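Local coordinates for putative uncharacterized protein (Coprinopsis cinerea, PDB 3W9A) that probably hydrolyses beta-glucan chains, as a fungal glycoside hydrolase of family 131 with a beta-jelly-roll catalytic domain, at residues Ser8-Thr13 and Ser57-Leu62; Thr13-Asp19 and Thr40-Leu46. All coordinates share one frame; numbering follows the deposited sequence.

In the fold
From strand 3-6 the chain runs into 8-13, which meets 57-62 just where strand 61-66 starts; contact 1 thereby closes a loop of 43 intervening residues. The chain then passes through T13, shared by both contacts, into the short helix 15-18, which contact 2 sets against 40-46 and the start of strand 44-47. Contact 2 is thus nested inside the loop closed by contact 1. Strands 44-47 and 61-66 are antiparallel neighbours in one sheet of the beta-jelly roll, and the stacked rings of Y12 and F18 join the two contacts directly.

Contact 1 (Ser8-Thr13 and Ser57-Leu62); sequences SFNNYT and SELRGL
The ring of F9 is overlapped on one face by L62, whose CB lies 4.0 Å from the ring centroid in a CH-pi contact displaced toward the rim, while its CD2 methyl touches CZ. The contact as a whole illustrates how a type I beta turn, F9 to Y12, is fastened to the approach of strand 61-66 in a beta-jelly roll. E58 receives the start of the turn. A bend at chi2 (-68°) brings its carboxylate round to the backbone, and both oxygens use their syn lone pairs: OE1 accepts from the hydroxyl OG of S8 at 2.6 Å, and OE2 from the backbone N of F9 at 3.0 Å. The same S8 hydroxyl accepts from N of N10, forming an ST turn. The N10 amide works in both directions, OD1 accepting from N of L59 at 2.8 Å while ND2 makes an almost linear bond (177°) to O of S57, lying in the plane of that carbonyl. Folded at chi3 (73°), R60 presents NH1 edge-on to two carbonyls, O of F9 and O of N10, both within the guanidinium plane. T13 CA covers one face of this group and L59 CB the opposite one. O of F9 also accepts from N of Y12, the two donors arriving from opposite faces of its plane. Replacing R60 by an alanine takes NH1 away, and the carbonyls of F9 and N10 would probably lose the donor they share, F9 keeping only N of Y12. Beyond NH1, a water accepts from NH2 of R60 and donates to O of N10 at 2.7 Å.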
loop_
_atom_site.group_PDB
_atom_site.type_symbol
_atom_site.label_atom_id
_atom_site.label_comp_id
_atom_site.label_asym_id
_atom_site.label_seq_id
_atom_site.Cartn_x
_atom_site.Cartn_y
_atom_site.Cartn_z
ATOM N N SER A 8 6.436 5.153 -8.357
ATOM C CA SER A 8 7.710 4.476 -8.579
ATOM C C SER A 8 8.695 4.930 -7.520
ATOM O O SER A 8 8.703 6.097 -7.154
ATOM C CB SER A 8 8.274 4.843 -9.953
ATOM O OG SER A 8 9.649 4.503 -10.016
ATOM N N PHE A 9 9.515 4.010 -7.017
ATOM C CA PHE A 9 10.560 4.367 -6.078
ATOM C C PHE A 9 11.902 4.576 -6.798
ATOM O O PHE A 9 12.948 4.694 -6.139
ATOM C CB PHE A 9 10.690 3.303 -4.975
ATOM C CG PHE A 9 9.479 3.200 -4.101
ATOM C CD1 PHE A 9 9.118 4.246 -3.277
ATOM C CD2 PHE A 9 8.684 2.060 -4.111
ATOM C CE1 PHE A 9 7.990 4.168 -2.480
ATOM C CE2 PHE A 9 7.562 1.976 -3.306
ATOM C CZ PHE A 9 7.210 3.034 -2.496
ATOM N N ASN A 10 11.891 4.656 -8.139
ATOM C CA ASN A 10 13.171 4.736 -8.866
ATOM C C ASN A 10 14.025 5.946 -8.440
ATOM O O ASN A 10 15.233 5.882 -8.508
ATOM C CB ASN A 10 12.971 4.755 -10.386
ATOM C CG ASN A 10 12.531 3.423 -10.940
ATOM O OD1 ASN A 10 12.600 2.395 -10.256
ATOM N ND2 ASN A 10 12.065 3.433 -12.198
ATOM N N ASN A 11 13.399 7.037 -8.012
ATOM C CA ASN A 11 14.143 8.236 -7.617
ATOM C C ASN A 11 14.413 8.271 -6.130
ATOM O O ASN A 11 15.043 9.198 -5.639
ATOM C CB ASN A 11 13.394 9.503 -8.026
ATOM C CG ASN A 11 13.415 9.723 -9.517
ATOM O OD1 ASN A 11 14.037 8.968 -10.262
ATOM N ND2 ASN A 11 12.728 10.763 -9.967
ATOM N N TYR A 12 13.944 7.253 -5.415
ATOM C CA TYR A 12 14.152 7.189 -3.975
ATOM C C TYR A 12 15.220 6.152 -3.713
ATOM O O TYR A 12 14.939 4.960 -3.708
ATOM C CB TYR A 12 12.835 6.891 -3.236
ATOM C CG TYR A 12 11.870 8.052 -3.295
ATOM C CD1 TYR A 12 11.836 9.022 -2.285
ATOM C CD2 TYR A 12 11.010 8.209 -4.380
ATOM C CE1 TYR A 12 10.935 10.087 -2.345
ATOM C CE2 TYR A 12 10.125 9.271 -4.448
ATOM C CZ TYR A 12 10.085 10.208 -3.444
ATOM O OH TYR A 12 9.190 11.265 -3.559
ATOM N N THR A 13 16.446 6.630 -3.500
ATOM C CA THR A 13 17.637 5.765 -3.431
ATOM C C THR A 13 18.102 5.473 -2.008
ATOM O O THR A 13 18.700 4.432 -1.772
ATOM C CB THR A 13 18.821 6.392 -4.204
ATOM O OG1 THR A 13 18.437 6.554 -5.574
ATOM C CG2 THR A 13 20.079 5.499 -4.142
ATOM N N SER A 57 10.060 -2.674 -14.569
ATOM C CA SER A 57 10.256 -1.219 -14.740
ATOM C C SER A 57 10.707 -0.500 -13.459
ATOM O O SER A 57 10.996 0.690 -13.483
ATOM C CB SER A 57 8.960 -0.583 -15.250
ATOM O OG SER A 57 7.949 -0.669 -14.258
ATOM N N GLU A 58 10.753 -1.230 -12.349
ATOM C CA GLU A 58 11.160 -0.692 -11.048
ATOM C C GLU A 58 12.565 -1.167 -10.634
ATOM O O GLU A 58 12.881 -2.339 -10.743
ATOM C CB GLU A 58 10.134 -1.133 -9.984
ATOM C CG GLU A 58 8.860 -0.315 -9.979
ATOM C CD GLU A 58 9.121 1.109 -9.527
ATOM O OE1 GLU A 58 9.219 2.007 -10.408
ATOM O OE2 GLU A 58 9.277 1.317 -8.298
ATOM N N LEU A 59 13.402 -0.257 -10.145
ATOM C CA LEU A 59 14.739 -0.609 -9.724
ATOM C C LEU A 59 14.710 -1.229 -8.331
ATOM O O LEU A 59 15.507 -2.106 -8.023
ATOM C CB LEU A 59 15.640 0.628 -9.678
ATOM C CG LEU A 59 15.768 1.466 -10.953
ATOM C CD1 LEU A 59 16.639 2.678 -10.661
ATOM C CD2 LEU A 59 16.327 0.671 -12.116
ATOM N N ARG A 60 13.810 -0.750 -7.473
ATOM C CA ARG A 60 13.794 -1.210 -6.085
ATOM C C ARG A 60 12.393 -1.247 -5.482
ATOM O O ARG A 60 11.433 -0.815 -6.106
ATOM C CB ARG A 60 14.747 -0.355 -5.247
ATOM C CG ARG A 60 14.373 1.096 -5.162
ATOM C CD ARG A 60 15.484 1.885 -4.498
ATOM N NE ARG A 60 16.628 2.036 -5.384
ATOM C CZ ARG A 60 16.729 2.926 -6.367
ATOM N NH1 ARG A 60 15.756 3.795 -6.629
ATOM N NH2 ARG A 60 17.833 2.936 -7.109
ATOM N N GLY A 61 12.285 -1.825 -4.288
ATOM C CA GLY A 61 11.054 -1.763 -3.484
ATOM C C GLY A 61 11.262 -1.087 -2.125
ATOM O O GLY A 61 12.378 -0.735 -1.739
ATOM N N LEU A 62 10.166 -0.907 -1.396
ATOM C CA LEU A 62 10.186 -0.233 -0.113
ATOM C C LEU A 62 9.918 -1.213 1.004
ATOM O O LEU A 62 8.914 -1.931 0.970
ATOM C CB LEU A 62 9.125 0.849 -0.088
ATOM C CG LEU A 62 8.984 1.641 1.205
ATOM C CD1 LEU A 62 10.174 2.568 1.431
ATOM C CD2 LEU A 62 7.703 2.451 1.155
HETATM O O HOH W 1 12.099 1.529 -7.678
HETATM O O HOH W 2 17.859 5.477 -8.957
#

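Contact 2 (Thr13-Asp19 and Thr40-Leu46); sequences TTPADFD and TSRYLNL
OG1 of T40 is held from two directions: it donates to OD1 of D19 in a very short 2.5 Å bond, and it also bonds to NE1 of W32. A water accepts from N of T40 at 2.8 Å; it also lies near OD2 of D19, but at a distance too short to be trusted, and that leg of the bridge is doubtful. OG1 is anti to the carbonyl carbon (chi1 -68°), which puts the CG2 methyl of T40 anti to the backbone N, 3.5 Å from O of P15. The ring of P15 packs on 40-46, with its CG 3.6 Å from CB of S41 and also touching O of L44. Deeper in, the CD1 methyl of L44 stands 3.9 Å above one face of the F18 ring, a CH-pi contact set off toward the rim. CD1 of L46 meets the same ring obliquely, 3.8 Å from CE2 of F18, and touches O of T14 as well. The lead into the helix is braced from within, since OD2 of D17 accepts from both N of T13 and N of T14. The short, weakly bonded helix 15-18 thus lies against the start of strand 44-47, and its residue F18 reaches both sheets of the jelly roll, touching L62 of strand 61-66 in one and W32 of strand 30-34 and L81 of strand 77-83 in the other.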
loop_
_atom_site.group_PDB
_atom_site.type_symbol
_atom_site.label_atom_id
_atom_site.label_comp_id
_atom_site.label_asym_id
_atom_site.label_seq_id
_atom_site.Cartn_x
_atom_site.Cartn_y
_atom_site.Cartn_z
ATOM N N THR A 13 16.446 6.630 -3.500
ATOM C CA THR A 13 17.637 5.765 -3.431
ATOM C C THR A 13 18.102 5.473 -2.008
ATOM O O THR A 13 18.700 4.432 -1.772
ATOM C CB THR A 13 18.821 6.392 -4.204
ATOM O OG1 THR A 13 18.437 6.554 -5.574
ATOM C CG2 THR A 13 20.079 5.499 -4.142
ATOM N N THR A 14 17.855 6.396 -1.079
ATOM C CA THR A 14 18.197 6.195 0.339
ATOM C C THR A 14 17.083 6.760 1.200
ATOM O O THR A 14 16.261 7.540 0.704
ATOM C CB THR A 14 19.502 6.927 0.717
ATOM O OG1 THR A 14 19.317 8.336 0.571
ATOM C CG2 THR A 14 20.632 6.484 -0.169
ATOM N N PRO A 15 17.060 6.411 2.504
ATOM C CA PRO A 15 15.976 6.923 3.344
ATOM C C PRO A 15 15.859 8.452 3.349
ATOM O O PRO A 15 14.736 8.991 3.271
ATOM C CB PRO A 15 16.315 6.356 4.733
ATOM C CG PRO A 15 17.066 5.107 4.441
ATOM C CD PRO A 15 17.890 5.425 3.228
ATOM N N ALA A 16 17.003 9.134 3.386
ATOM C CA ALA A 16 17.035 10.593 3.369
ATOM C C ALA A 16 16.317 11.212 2.168
ATOM O O ALA A 16 15.878 12.360 2.248
ATOM C CB ALA A 16 18.470 11.101 3.442
ATOM N N ASP A 17 16.181 10.468 1.068
ATOM C CA ASP A 17 15.430 10.972 -0.078
ATOM C C ASP A 17 13.985 11.317 0.297
ATOM O O ASP A 17 13.439 12.296 -0.192
ATOM C CB ASP A 17 15.489 10.000 -1.277
ATOM C CG ASP A 17 16.839 10.031 -2.006
ATOM O OD1 ASP A 17 17.556 11.054 -1.924
ATOM O OD2 ASP A 17 17.197 9.022 -2.648
ATOM N N PHE A 18 13.380 10.563 1.205
ATOM C CA PHE A 18 12.029 10.890 1.662
ATOM C C PHE A 18 11.992 12.188 2.514
ATOM O O PHE A 18 10.976 12.884 2.550
ATOM C CB PHE A 18 11.429 9.721 2.438
ATOM C CG PHE A 18 11.066 8.542 1.584
ATOM C CD1 PHE A 18 9.957 8.587 0.741
ATOM C CD2 PHE A 18 11.813 7.376 1.642
ATOM C CE1 PHE A 18 9.608 7.489 -0.032
ATOM C CE2 PHE A 18 11.469 6.278 0.879
ATOM C CZ PHE A 18 10.367 6.326 0.046
ATOM N N ASP A 19 13.108 12.518 3.160
ATOM C CA ASP A 19 13.218 13.725 3.999
ATOM C C ASP A 19 13.262 15.041 3.211
ATOM O O ASP A 19 13.160 16.107 3.796
ATOM C CB ASP A 19 14.446 13.646 4.925
ATOM C CG ASP A 19 14.366 12.482 5.920
ATOM O OD1 ASP A 19 13.242 12.096 6.314
ATOM O OD2 ASP A 19 15.416 11.939 6.310
ATOM N N THR A 40 14.477 8.585 9.527
ATOM C CA THR A 40 13.640 7.949 8.520
ATOM C C THR A 40 14.085 6.502 8.244
ATOM O O THR A 40 13.251 5.597 8.050
ATOM C CB THR A 40 13.585 8.808 7.253
ATOM O OG1 THR A 40 12.875 9.996 7.572
ATOM C CG2 THR A 40 12.858 8.087 6.112
ATOM N N SER A 41 15.392 6.269 8.303
ATOM C CA SER A 41 15.930 4.921 8.092
ATOM C C SER A 41 15.481 3.861 9.134
ATOM O O SER A 41 15.684 2.685 8.909
ATOM C CB SER A 41 17.450 4.954 8.054
ATOM O OG SER A 41 17.937 5.181 9.357
ATOM N N ARG A 42 14.903 4.275 10.260
ATOM C CA ARG A 42 14.255 3.333 11.183
ATOM C C ARG A 42 12.918 2.794 10.607
ATOM O O ARG A 42 12.470 1.700 10.973
ATOM C CB ARG A 42 14.002 4.007 12.526
ATOM C CG ARG A 42 13.567 3.062 13.631
ATOM C CD ARG A 42 13.284 3.809 14.920
ATOM N NE ARG A 42 14.462 4.514 15.404
ATOM C CZ ARG A 42 14.461 5.347 16.440
ATOM N NH1 ARG A 42 13.342 5.599 17.100
ATOM N NH2 ARG A 42 15.591 5.940 16.812
ATOM N N TYR A 43 12.303 3.554 9.695
ATOM C CA TYR A 43 10.947 3.256 9.212
ATOM C C TYR A 43 10.829 2.945 7.718
ATOM O O TYR A 43 9.953 2.181 7.303
ATOM C CB TYR A 43 10.036 4.433 9.535
ATOM C CG TYR A 43 10.159 4.939 10.951
ATOM C CD1 TYR A 43 9.869 4.106 12.046
ATOM C CD2 TYR A 43 10.561 6.231 11.199
ATOM C CE1 TYR A 43 9.980 4.570 13.342
ATOM C CE2 TYR A 43 10.690 6.700 12.485
ATOM C CZ TYR A 43 10.413 5.868 13.551
ATOM O OH TYR A 43 10.532 6.372 14.818
ATOM N N LEU A 44 11.692 3.551 6.916
ATOM C CA LEU A 44 11.642 3.393 5.466
ATOM C C LEU A 44 13.002 3.030 4.910
ATOM O O LEU A 44 13.975 3.742 5.123
ATOM C CB LEU A 44 11.122 4.678 4.801
ATOM C CG LEU A 44 9.692 5.094 5.161
ATOM C CD1 LEU A 44 9.386 6.468 4.589
ATOM C CD2 LEU A 44 8.635 4.069 4.709
ATOM N N ASN A 45 13.067 1.903 4.207
ATOM C CA ASN A 45 14.291 1.474 3.561
ATOM C C ASN A 45 14.025 0.957 2.160
ATOM O O ASN A 45 12.954 0.424 1.869
ATOM C CB ASN A 45 15.004 0.412 4.400
ATOM C CG ASN A 45 15.486 0.960 5.711
ATOM O OD1 ASN A 45 14.805 0.838 6.743
ATOM N ND2 ASN A 45 16.618 1.653 5.674
ATOM N N LEU A 46 15.030 1.102 1.306
ATOM C CA LEU A 46 14.926 0.839 -0.119
ATOM C C LEU A 46 16.017 -0.127 -0.562
ATOM O O LEU A 46 17.158 -0.017 -0.110
ATOM C CB LEU A 46 15.067 2.159 -0.867
ATOM C CG LEU A 46 14.035 3.242 -0.512
ATOM C CD1 LEU A 46 14.671 4.626 -0.395
ATOM C CD2 LEU A 46 12.901 3.242 -1.519
HETATM O O HOH W 3 15.503 10.999 8.522
#